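Local atomic coordinates of prenyltransference for protein (Lavandula lanata, PDB entry 5HC8), a protein that joins two dimethylallyl diphosphate units head-to-middle to make the branched monoterpene precursor lavandulyl diphosphate, with bound magnesium at the active site. Residues A[18-23]-A[62-67]; A[140-145]-A[201-206]; A[189-194]-A[211-216]. All coordinates share one frame; numbering follows the deposited sequence.

Interaction 1: residues A[18-23]-A[62-67]; sequences IIIDGH and IWALSP. With MG (magnesium ion), chain B; ISY (3-methylbut-3-enylsulfanyl(phosphonooxy)phosphinic acid), chain F; PIS (trihydrogen thiodiphosphate), chain C; 61G (2-methylbuta-1,3-diene), chain D.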
loop_
_atom_site.group_PDB
_atom_site.type_symbol
_atom_site.label_atom_id
_atom_site.label_comp_id
_atom_site.label_asym_id
_atom_site.label_seq_id
_atom_site.Cartn_x
_atom_site.Cartn_y
_atom_site.Cartn_z
ATOM N N ILE A 18 2.342 -11.811 6.288
ATOM C CA ILE A 18 1.843 -12.726 5.301
ATOM C C ILE A 18 0.358 -12.607 5.004
ATOM O O ILE A 18 -0.464 -12.630 5.907
ATOM C CB ILE A 18 2.080 -14.199 5.747
ATOM C CG1 ILE A 18 3.583 -14.432 5.996
ATOM C CG2 ILE A 18 1.586 -15.149 4.683
ATOM C CD1 ILE A 18 3.946 -15.842 6.451
ATOM N N ILE A 19 0.037 -12.432 3.735
ATOM C CA ILE A 19 -1.348 -12.514 3.243
ATOM C C ILE A 19 -1.644 -13.899 2.709
ATOM O O ILE A 19 -1.118 -14.309 1.685
ATOM C CB ILE A 19 -1.593 -11.450 2.136
ATOM C CG1 ILE A 19 -1.377 -10.043 2.681
ATOM C CG2 ILE A 19 -2.965 -11.548 1.510
ATOM C CD1 ILE A 19 -1.534 -8.956 1.642
ATOM N N ILE A 20 -2.533 -14.623 3.395
ATOM C CA ILE A 20 -2.934 -15.969 3.002
ATOM C C ILE A 20 -4.072 -15.900 2.009
ATOM O O ILE A 20 -4.974 -15.039 2.097
ATOM C CB ILE A 20 -3.281 -16.864 4.273
ATOM C CG1 ILE A 20 -4.497 -16.350 5.012
ATOM C CG2 ILE A 20 -2.097 -16.887 5.267
ATOM C CD1 ILE A 20 -4.757 -17.043 6.326
ATOM N N ASP A 21 -4.004 -16.771 1.012
ATOM C CA ASP A 21 -4.939 -16.735 -0.082
ATOM C C ASP A 21 -4.861 -18.042 -0.858
ATOM O O ASP A 21 -3.852 -18.767 -0.756
ATOM C CB ASP A 21 -4.631 -15.509 -0.969
ATOM C CG ASP A 21 -5.842 -15.031 -1.794
ATOM O OD1 ASP A 21 -6.941 -15.289 -1.290
ATOM O OD2 ASP A 21 -5.667 -14.514 -2.934
ATOM N N GLY A 22 -5.850 -18.302 -1.701
ATOM C CA GLY A 22 -5.775 -19.408 -2.659
ATOM C C GLY A 22 -6.383 -20.689 -2.096
ATOM O O GLY A 22 -6.248 -21.751 -2.681
ATOM N N HIS A 23 -7.078 -20.598 -0.979
ATOM C CA HIS A 23 -7.630 -21.813 -0.327
ATOM C C HIS A 23 -8.744 -22.477 -1.107
ATOM O O HIS A 23 -8.806 -23.676 -1.171
ATOM C CB HIS A 23 -8.146 -21.502 1.071
ATOM C CG HIS A 23 -7.099 -20.983 2.005
ATOM N ND1 HIS A 23 -6.788 -19.640 2.104
ATOM C CD2 HIS A 23 -6.332 -21.606 2.918
ATOM C CE1 HIS A 23 -5.868 -19.478 3.040
ATOM N NE2 HIS A 23 -5.580 -20.656 3.549
ATOM N N ILE A 62 0.411 -12.738 10.622
ATOM C CA ILE A 62 -0.377 -13.500 9.663
ATOM C C ILE A 62 -1.763 -12.878 9.593
ATOM O O ILE A 62 -2.464 -12.687 10.601
ATOM C CB ILE A 62 -0.504 -14.988 10.020
ATOM C CG1 ILE A 62 0.870 -15.650 10.017
ATOM C CG2 ILE A 62 -1.502 -15.682 9.110
ATOM C CD1 ILE A 62 0.871 -17.103 10.541
ATOM N N TRP A 63 -2.147 -12.455 8.403
ATOM C CA TRP A 63 -3.499 -11.871 8.208
ATOM C C TRP A 63 -4.481 -12.949 7.888
ATOM O O TRP A 63 -4.300 -13.670 6.897
ATOM C CB TRP A 63 -3.524 -10.924 7.035
ATOM C CG TRP A 63 -4.742 -10.048 6.911
ATOM C CD1 TRP A 63 -5.557 -9.528 7.910
ATOM C CD2 TRP A 63 -5.222 -9.487 5.697
ATOM N NE1 TRP A 63 -6.492 -8.691 7.348
ATOM C CE2 TRP A 63 -6.263 -8.599 6.012
ATOM C CE3 TRP A 63 -4.796 -9.563 4.376
ATOM C CZ2 TRP A 63 -6.960 -7.897 5.013
ATOM C CZ3 TRP A 63 -5.499 -8.896 3.437
ATOM C CH2 TRP A 63 -6.520 -8.043 3.762
ATOM N N ALA A 64 -5.522 -13.085 8.719
ATOM C CA ALA A 64 -6.467 -14.232 8.579
ATOM C C ALA A 64 -7.887 -13.799 8.167
ATOM O O ALA A 64 -8.675 -14.586 7.660
ATOM C CB ALA A 64 -6.548 -15.002 9.870
ATOM N N LEU A 65 -8.237 -12.540 8.419
ATOM C CA LEU A 65 -9.633 -12.212 8.173
ATOM C C LEU A 65 -9.734 -10.715 8.044
ATOM O O LEU A 65 -9.326 -10.022 8.927
ATOM C CB LEU A 65 -10.482 -12.737 9.302
ATOM C CG LEU A 65 -11.971 -12.613 8.978
ATOM C CD1 LEU A 65 -12.457 -13.765 8.117
ATOM C CD2 LEU A 65 -12.785 -12.570 10.266
ATOM N N SER A 66 -10.222 -10.271 6.905
ATOM C CA SER A 66 -10.545 -8.881 6.629
ATOM C C SER A 66 -12.004 -8.524 6.920
ATOM O O SER A 66 -12.848 -9.431 7.022
ATOM C CB SER A 66 -10.272 -8.538 5.134
ATOM O OG SER A 66 -11.254 -9.087 4.270
ATOM N N PRO A 67 -12.315 -7.207 6.987
ATOM C CA PRO A 67 -13.750 -6.858 7.144
ATOM C C PRO A 67 -14.559 -7.326 5.952
ATOM O O PRO A 67 -15.672 -7.831 6.121
ATOM C CB PRO A 67 -13.752 -5.335 7.200
ATOM C CG PRO A 67 -12.382 -5.012 7.780
ATOM C CD PRO A 67 -11.454 -6.030 7.122
HETATM MG MG MG B . -8.911 -15.109 -2.061
HETATM P P1 ISY F . -9.326 -10.531 -2.656
HETATM O O2 ISY F . -9.494 -10.822 -1.033
HETATM P P3 ISY F . -9.196 -12.147 -0.231
HETATM O O4 ISY F . -8.238 -11.478 -3.299
HETATM O O5 ISY F . -9.042 -9.038 -2.988
HETATM O O6 ISY F . -10.690 -10.876 -3.237
HETATM O O7 ISY F . -9.513 -13.346 -1.049
HETATM O O8 ISY F . -9.888 -12.025 1.205
HETATM S S9 ISY F . -7.071 -12.164 -0.026
HETATM C C10 ISY F . -6.872 -11.100 1.383
HETATM C C11 ISY F . -6.430 -12.084 2.437
HETATM C C12 ISY F . -7.047 -12.106 3.807
HETATM C C13 ISY F . -6.553 -13.075 4.779
HETATM C C14 ISY F . -8.261 -11.317 4.126
HETATM P P1 PIS C . -9.528 -18.171 -2.837
HETATM O O1 PIS C . -9.937 -18.468 -1.312
HETATM P P2 PIS C . -9.481 -17.742 0.028
HETATM S S1 PIS C . -9.649 -16.150 -0.364
HETATM O O2 PIS C . -8.536 -16.998 -2.988
HETATM O O3 PIS C . -8.960 -19.455 -3.438
HETATM O O4 PIS C . -8.057 -18.143 0.193
HETATM O O5 PIS C . -10.864 -17.694 -3.490
HETATM O O6 PIS C . -10.516 -18.231 1.150
HETATM C CAC 61G D . -9.819 -15.195 4.595
HETATM C CAE 61G D . -9.167 -16.587 4.789
HETATM C CAB 61G D . -8.695 -17.186 6.087
HETATM C CAD 61G D . -8.821 -17.298 3.610
HETATM C CAA 61G D . -9.262 -16.662 2.420
HETATM O O HOH W 1 -8.173 -14.045 -3.649
HETATM O O HOH W 2 -10.940 -15.138 -3.001
#
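Ile18 and Ile62 pair as neighbours in parallel strands, where Trp63 N gives a nearly straight bond (173°) to Ile18 O at 3.0 Å. Past Ile19 and Trp63 the chains diverge, and the ligands lie against both. Ile19 and Trp63 run side by side on one face, with Ile19 CG1 3.8 Å from Trp63 CE3. Trp63 CG is anti to the backbone N (chi1 -167°), and one indole face lies along the isopentenyl tail of the thio-analogue ISY, whose C12 is 3.4 Å from Trp63 CE3. The ring NE1 is held by Tyr142 O. The side chain of Ile20, just past the strand, crosses that of Ile62 at about a right angle, while Ile20 CG1 sits 3.3 Å from Trp63 O. An alanine in place of Trp63 would probably leave the isopentenyl tail without its flat wall and Tyr142 O without its indole donor. Asp21 OD1, in the loop after strand 15-19, binds magnesium at 2.1 Å, and at the next helix start His23 N and ND1 both donate to thiodiphosphate O4, the ND1 bond being 2.7 Å. Magnesium thus links ISY O7 to the separate thiodiphosphate while the apolar indole lines the ISY tail, consistent with two substrates held together for coupling.

Interaction 2: residues A[140-145]-A[201-206]; sequences VAYGGR and SNFFLW. With ISY (3-methylbut-3-enylsulfanyl(phosphonooxy)phosphinic acid), chain F.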
loop_
_atom_site.group_PDB
_atom_site.type_symbol
_atom_site.label_atom_id
_atom_site.label_comp_id
_atom_site.label_asym_id
_atom_site.label_seq_id
_atom_site.Cartn_x
_atom_site.Cartn_y
_atom_site.Cartn_z
ATOM N N VAL A 140 -7.032 -10.223 12.554
ATOM C CA VAL A 140 -8.329 -10.802 12.369
ATOM C C VAL A 140 -9.422 -9.723 12.542
ATOM O O VAL A 140 -9.394 -8.904 13.483
ATOM C CB VAL A 140 -8.423 -12.051 13.284
ATOM C CG1 VAL A 140 -8.362 -11.644 14.740
ATOM C CG2 VAL A 140 -9.573 -12.904 12.918
ATOM N N ALA A 141 -10.319 -9.649 11.542
ATOM C CA ALA A 141 -11.209 -8.535 11.377
ATOM C C ALA A 141 -10.413 -7.255 11.329
ATOM O O ALA A 141 -10.783 -6.283 11.928
ATOM C CB ALA A 141 -12.270 -8.472 12.514
ATOM N N TYR A 142 -9.282 -7.293 10.628
ATOM C CA TYR A 142 -8.310 -6.176 10.477
ATOM C C TYR A 142 -8.375 -5.712 9.038
ATOM O O TYR A 142 -8.258 -6.559 8.085
ATOM C CB TYR A 142 -6.843 -6.638 10.747
ATOM C CG TYR A 142 -5.943 -5.472 10.475
ATOM C CD1 TYR A 142 -5.779 -4.463 11.439
ATOM C CD2 TYR A 142 -5.464 -5.264 9.213
ATOM C CE1 TYR A 142 -5.074 -3.325 11.159
ATOM C CE2 TYR A 142 -4.782 -4.116 8.878
ATOM C CZ TYR A 142 -4.529 -3.178 9.893
ATOM O OH TYR A 142 -3.931 -2.021 9.525
ATOM N N GLY A 143 -8.630 -4.423 8.844
ATOM C CA GLY A 143 -8.503 -3.814 7.527
ATOM C C GLY A 143 -7.688 -2.548 7.614
ATOM O O GLY A 143 -7.747 -1.852 8.631
ATOM N N GLY A 144 -6.864 -2.251 6.609
ATOM C CA GLY A 144 -5.972 -1.096 6.659
ATOM C C GLY A 144 -6.671 0.267 6.663
ATOM O O GLY A 144 -6.270 1.158 7.382
ATOM N N ARG A 145 -7.714 0.426 5.837
ATOM C CA ARG A 145 -8.538 1.633 5.841
ATOM C C ARG A 145 -9.176 1.811 7.230
ATOM O O ARG A 145 -9.125 2.892 7.764
ATOM C CB ARG A 145 -9.692 1.531 4.822
ATOM C CG ARG A 145 -9.297 1.678 3.388
ATOM C CD ARG A 145 -9.058 3.082 3.021
ATOM N NE ARG A 145 -8.798 3.358 1.592
ATOM C CZ ARG A 145 -9.678 3.589 0.612
ATOM N NH1 ARG A 145 -10.995 3.415 0.796
ATOM N NH2 ARG A 145 -9.235 3.908 -0.606
ATOM N N SER A 201 -5.613 -5.930 -1.014
ATOM C CA SER A 201 -6.925 -6.346 -0.491
ATOM C C SER A 201 -7.329 -5.778 0.870
ATOM O O SER A 201 -8.026 -6.420 1.657
ATOM C CB SER A 201 -7.076 -7.875 -0.474
ATOM O OG SER A 201 -6.720 -8.401 -1.736
ATOM N N ASN A 202 -6.894 -4.557 1.131
ATOM C CA ASN A 202 -7.225 -3.783 2.313
ATOM C C ASN A 202 -6.557 -4.359 3.562
ATOM O O ASN A 202 -7.075 -4.300 4.702
ATOM C CB ASN A 202 -8.742 -3.489 2.437
ATOM C CG ASN A 202 -9.042 -2.538 3.553
ATOM O OD1 ASN A 202 -8.349 -1.546 3.743
ATOM N ND2 ASN A 202 -10.038 -2.867 4.350
ATOM N N PHE A 203 -5.356 -4.928 3.351
ATOM C CA PHE A 203 -4.447 -5.141 4.482
ATOM C C PHE A 203 -3.850 -3.804 4.945
ATOM O O PHE A 203 -4.393 -2.700 4.684
ATOM C CB PHE A 203 -3.392 -6.208 4.092
ATOM C CG PHE A 203 -2.549 -6.777 5.221
ATOM C CD1 PHE A 203 -3.047 -7.071 6.503
ATOM C CD2 PHE A 203 -1.231 -7.140 4.938
ATOM C CE1 PHE A 203 -2.260 -7.576 7.497
ATOM C CE2 PHE A 203 -0.409 -7.684 5.945
ATOM C CZ PHE A 203 -0.931 -7.941 7.223
ATOM N N PHE A 204 -2.725 -3.869 5.675
ATOM C CA PHE A 204 -2.001 -2.658 5.980
ATOM C C PHE A 204 -1.885 -1.714 4.810
ATOM O O PHE A 204 -1.577 -2.097 3.655
ATOM C CB PHE A 204 -0.513 -2.977 6.405
ATOM C CG PHE A 204 -0.319 -3.774 7.664
ATOM C CD1 PHE A 204 -1.080 -3.589 8.794
ATOM C CD2 PHE A 204 0.717 -4.713 7.734
ATOM C CE1 PHE A 204 -0.878 -4.350 9.915
ATOM C CE2 PHE A 204 0.959 -5.474 8.900
ATOM C CZ PHE A 204 0.167 -5.280 10.020
ATOM N N LEU A 205 -2.004 -0.425 5.099
ATOM C CA LEU A 205 -1.799 0.605 4.118
ATOM C C LEU A 205 -0.772 1.572 4.700
ATOM O O LEU A 205 0.288 1.712 4.136
ATOM C CB LEU A 205 -3.129 1.345 3.779
ATOM C CG LEU A 205 -4.193 0.404 3.151
ATOM C CD1 LEU A 205 -5.499 1.208 2.976
ATOM C CD2 LEU A 205 -3.770 -0.163 1.849
ATOM N N TRP A 206 -1.086 2.268 5.824
ATOM C CA TRP A 206 -0.134 3.150 6.467
ATOM C C TRP A 206 1.239 2.456 6.667
ATOM O O TRP A 206 2.299 3.103 6.515
ATOM C CB TRP A 206 -0.653 3.598 7.822
ATOM C CG TRP A 206 0.364 4.312 8.648
ATOM C CD1 TRP A 206 1.351 3.759 9.407
ATOM C CD2 TRP A 206 0.533 5.743 8.724
ATOM N NE1 TRP A 206 2.104 4.760 9.983
ATOM C CE2 TRP A 206 1.629 5.989 9.571
ATOM C CE3 TRP A 206 -0.168 6.827 8.213
ATOM C CZ2 TRP A 206 2.028 7.288 9.895
ATOM C CZ3 TRP A 206 0.283 8.084 8.441
ATOM C CH2 TRP A 206 1.335 8.319 9.342
HETATM P P1 ISY F . -9.326 -10.531 -2.656
HETATM O O2 ISY F . -9.494 -10.822 -1.033
HETATM P P3 ISY F . -9.196 -12.147 -0.231
HETATM O O4 ISY F . -8.238 -11.478 -3.299
HETATM O O5 ISY F . -9.042 -9.038 -2.988
HETATM O O6 ISY F . -10.690 -10.876 -3.237
HETATM O O7 ISY F . -9.513 -13.346 -1.049
HETATM O O8 ISY F . -9.888 -12.025 1.205
HETATM S S9 ISY F . -7.071 -12.164 -0.026
HETATM C C10 ISY F . -6.872 -11.100 1.383
HETATM C C11 ISY F . -6.430 -12.084 2.437
HETATM C C12 ISY F . -7.047 -12.106 3.807
HETATM C C13 ISY F . -6.553 -13.075 4.779
HETATM C C14 ISY F . -8.261 -11.317 4.126
HETATM O O HOH W 3 -3.269 1.024 7.540
#
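Arg145 and Asn202 meet where the loop 201-206 covers the start of helix 144-160. Arg145 N donates to Asn202 OD1 at 2.9 Å, in the amide plane and on a lone pair. From there the Arg145 side chain can be followed outward: CB and CG pass beside the same oxygen, CG at 3.4 Å from Asn202 OD1. Chi1 (-74°) sets CG anti to the carbonyl carbon, 3.8 Å from Leu205 CD1, and the bend at chi2 (-78°) then brings CD to 4.0 Å from Leu205 CD1. At the tip, NE donates to Trp206 O of the second subunit and NH1 forms a salt bridge with Glu171 of the second subunit. Gly144 N adds a bond of 2.8 Å to Asn202 O. With no side chain, Gly144 lets Phe203 O come to 3.0 Å from its CA; a CB would collide with that oxygen. Farther in, the edge of Phe204 is turned to the face of Tyr142 in an offset edge-to-face pair, planes 72° apart; Tyr142 OH is bonded to Asp147. Ser201 OG donates to ISY O5 at 2.7 Å. Through its two oxygens Asn202 takes up adjacent N-H groups of the first helical turn, which probably sets the loop's position, and so that of Ser201.

Interaction 3: residues A[189-194]-A[211-216]; sequences DLLIRA and TEFYFT. With ISY (3-methylbut-3-enylsulfanyl(phosphonooxy)phosphinic acid), chain F.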
loop_
_atom_site.group_PDB
_atom_site.type_symbol
_atom_site.label_atom_id
_atom_site.label_comp_id
_atom_site.label_asym_id
_atom_site.label_seq_id
_atom_site.Cartn_x
_atom_site.Cartn_y
_atom_site.Cartn_z
ATOM N N ASP A 189 9.015 -5.176 7.004
ATOM C CA ASP A 189 10.122 -5.105 6.079
ATOM C C ASP A 189 9.795 -5.883 4.800
ATOM O O ASP A 189 10.261 -5.538 3.688
ATOM C CB ASP A 189 11.357 -5.697 6.776
ATOM C CG ASP A 189 11.745 -4.876 7.974
ATOM O OD1 ASP A 189 12.145 -3.723 7.750
ATOM O OD2 ASP A 189 11.510 -5.329 9.091
ATOM N N LEU A 190 9.027 -6.948 4.969
ATOM C CA LEU A 190 8.742 -7.886 3.883
ATOM C C LEU A 190 7.263 -8.312 3.993
ATOM O O LEU A 190 6.836 -8.675 5.069
ATOM C CB LEU A 190 9.619 -9.134 3.997
ATOM C CG LEU A 190 9.351 -10.293 3.065
ATOM C CD1 LEU A 190 9.576 -9.888 1.643
ATOM C CD2 LEU A 190 10.169 -11.596 3.405
ATOM N N LEU A 191 6.534 -8.260 2.888
ATOM C CA LEU A 191 5.129 -8.631 2.852
ATOM C C LEU A 191 5.087 -9.737 1.827
ATOM O O LEU A 191 5.487 -9.543 0.686
ATOM C CB LEU A 191 4.251 -7.483 2.388
ATOM C CG LEU A 191 2.778 -7.863 2.133
ATOM C CD1 LEU A 191 2.115 -8.178 3.435
ATOM C CD2 LEU A 191 2.091 -6.624 1.547
ATOM N N ILE A 192 4.570 -10.868 2.262
ATOM C CA ILE A 192 4.395 -12.012 1.424
ATOM C C ILE A 192 2.909 -12.212 1.085
ATOM O O ILE A 192 2.094 -12.298 1.959
ATOM C CB ILE A 192 4.900 -13.261 2.144
ATOM C CG1 ILE A 192 6.407 -13.156 2.422
ATOM C CG2 ILE A 192 4.655 -14.492 1.311
ATOM C CD1 ILE A 192 6.932 -14.269 3.374
ATOM N N ARG A 193 2.612 -12.431 -0.184
ATOM C CA ARG A 193 1.268 -12.828 -0.550
ATOM C C ARG A 193 1.263 -14.043 -1.426
ATOM O O ARG A 193 1.854 -14.052 -2.474
ATOM C CB ARG A 193 0.484 -11.693 -1.222
ATOM C CG ARG A 193 -0.933 -12.102 -1.640
ATOM C CD ARG A 193 -1.799 -10.929 -2.084
ATOM N NE ARG A 193 -3.077 -11.487 -2.472
ATOM C CZ ARG A 193 -4.255 -10.894 -2.308
ATOM N NH1 ARG A 193 -4.372 -9.653 -1.852
ATOM N NH2 ARG A 193 -5.343 -11.544 -2.644
ATOM N N ALA A 194 0.561 -15.063 -0.930
ATOM C CA ALA A 194 0.401 -16.326 -1.580
ATOM C C ALA A 194 -0.710 -16.247 -2.598
ATOM O O ALA A 194 -1.563 -15.361 -2.540
ATOM C CB ALA A 194 0.051 -17.376 -0.568
ATOM N N THR A 211 7.975 -1.236 2.643
ATOM C CA THR A 211 7.935 -2.666 2.601
ATOM C C THR A 211 8.243 -3.298 1.210
ATOM O O THR A 211 7.780 -2.857 0.157
ATOM C CB THR A 211 6.523 -3.086 2.989
ATOM O OG1 THR A 211 6.172 -2.440 4.231
ATOM C CG2 THR A 211 6.387 -4.590 3.092
ATOM N N GLU A 212 9.111 -4.302 1.221
ATOM C CA GLU A 212 9.371 -5.132 0.031
ATOM C C GLU A 212 8.228 -6.088 -0.126
ATOM O O GLU A 212 7.846 -6.777 0.837
ATOM C CB GLU A 212 10.706 -5.874 0.235
ATOM C CG GLU A 212 11.893 -4.929 0.230
ATOM C CD GLU A 212 12.122 -4.257 -1.118
ATOM O OE1 GLU A 212 11.755 -4.832 -2.134
ATOM O OE2 GLU A 212 12.627 -3.140 -1.153
ATOM N N PHE A 213 7.668 -6.157 -1.328
ATOM C CA PHE A 213 6.617 -7.107 -1.640
ATOM C C PHE A 213 7.180 -8.350 -2.351
ATOM O O PHE A 213 8.037 -8.249 -3.242
ATOM C CB PHE A 213 5.597 -6.471 -2.571
ATOM C CG PHE A 213 4.907 -5.242 -2.027
ATOM C CD1 PHE A 213 4.793 -4.998 -0.686
ATOM C CD2 PHE A 213 4.386 -4.347 -2.877
ATOM C CE1 PHE A 213 4.089 -3.884 -0.220
ATOM C CE2 PHE A 213 3.695 -3.227 -2.438
ATOM C CZ PHE A 213 3.511 -3.005 -1.108
ATOM N N TYR A 214 6.708 -9.507 -1.924
ATOM C CA TYR A 214 6.991 -10.757 -2.533
ATOM C C TYR A 214 5.713 -11.523 -2.824
ATOM O O TYR A 214 4.928 -11.817 -1.937
ATOM C CB TYR A 214 7.863 -11.538 -1.591
ATOM C CG TYR A 214 8.238 -12.948 -2.063
ATOM C CD1 TYR A 214 9.297 -13.162 -2.917
ATOM C CD2 TYR A 214 7.487 -14.062 -1.660
ATOM C CE1 TYR A 214 9.636 -14.439 -3.338
ATOM C CE2 TYR A 214 7.790 -15.326 -2.081
ATOM C CZ TYR A 214 8.870 -15.527 -2.877
ATOM O OH TYR A 214 9.178 -16.809 -3.212
ATOM N N PHE A 215 5.492 -11.817 -4.095
ATOM C CA PHE A 215 4.291 -12.492 -4.541
ATOM C C PHE A 215 4.672 -13.866 -5.075
ATOM O O PHE A 215 5.573 -13.949 -5.889
ATOM C CB PHE A 215 3.657 -11.678 -5.644
ATOM C CG PHE A 215 3.288 -10.286 -5.242
ATOM C CD1 PHE A 215 2.161 -10.033 -4.527
ATOM C CD2 PHE A 215 4.099 -9.184 -5.625
ATOM C CE1 PHE A 215 1.832 -8.740 -4.136
ATOM C CE2 PHE A 215 3.729 -7.901 -5.238
ATOM C CZ PHE A 215 2.621 -7.685 -4.484
ATOM N N THR A 216 4.044 -14.928 -4.574
ATOM C CA THR A 216 4.305 -16.268 -5.031
ATOM C C THR A 216 3.008 -16.805 -5.590
ATOM O O THR A 216 1.995 -16.632 -4.927
ATOM C CB THR A 216 4.309 -17.357 -3.973
ATOM O OG1 THR A 216 4.507 -16.896 -2.645
ATOM C CG2 THR A 216 5.064 -18.404 -4.392
HETATM P P1 ISY F . -9.326 -10.531 -2.656
HETATM O O2 ISY F . -9.494 -10.822 -1.033
HETATM P P3 ISY F . -9.196 -12.147 -0.231
HETATM O O4 ISY F . -8.238 -11.478 -3.299
HETATM O O5 ISY F . -9.042 -9.038 -2.988
HETATM O O6 ISY F . -10.690 -10.876 -3.237
HETATM O O7 ISY F . -9.513 -13.346 -1.049
HETATM O O8 ISY F . -9.888 -12.025 1.205
HETATM S S9 ISY F . -7.071 -12.164 -0.026
HETATM C C10 ISY F . -6.872 -11.100 1.383
HETATM C C11 ISY F . -6.430 -12.084 2.437
HETATM C C12 ISY F . -7.047 -12.106 3.807
HETATM C C13 ISY F . -6.553 -13.075 4.779
HETATM C C14 ISY F . -8.261 -11.317 4.126
#
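Leu191 and Phe213 mark the tight middle of two parallel strands, 190-193 and 212-215, whose axes approach to 4.8 Å at an angle of 19°. Leu191 takes part in two backbone bonds, its N to Glu212 O and its O from Tyr214 N, both 2.9 Å. Leu191 CG is anti to the backbone N (chi1 172°), and CD2 packs at 3.8 Å from Phe213 CE1, while Leu191 CB meets Thr211 CG2 at 3.7 Å. The far end is looser. Thr216 N reaches Arg193 O only at 3.2 Å, tilted 21° from the carbonyl plane, and Phe215 and Thr216 are partly exposed. Phe215 CD1 touches Arg193 CB at 4.1 Å, but the rest of the arginine leaves this strand pair: its extended chain carries NH2 to ISY O4 at 3.0 Å, in the guanidinium plane though the bond is bent, with Asp21 and Ser201 as further partners. Tyr214, also partly exposed, lies beside Ile192 on the opposite face, Ile192 CG2 meeting the ring edge. Helix 225-237 covers that face through Leu232 and Ala231. Strand 190-193 has 15-19 as its other neighbour, and 212-215 is the outermost strand within the chain, where Glu212 forms a salt bridge with Arg199 of the second subunit.

Interactions 1 and 3 belong to one parallel sheet, joined where strand 15-19 lies beside 190-193, and interaction 2 lies against it through a loop and a helix start. Interaction 1 is deepest, no other subunit touching it, and its character is set by ligands and metal. Interaction 3 is regular strand pairing that runs from the buried sheet to a partly exposed edge, whereas interaction 2 relies on two hydrogen bonds to the helix start, glycines and aromatic rings, and like interaction 3 reaches the second subunit. All three converge on ISY, Trp63 at its tail, Arg193 and Ser201 at its diphosphate: Asp21 and Arg193 form a salt bridge, Arg193 NH1 bonds Ser201 OG, and Phe203 stacks on Trp63.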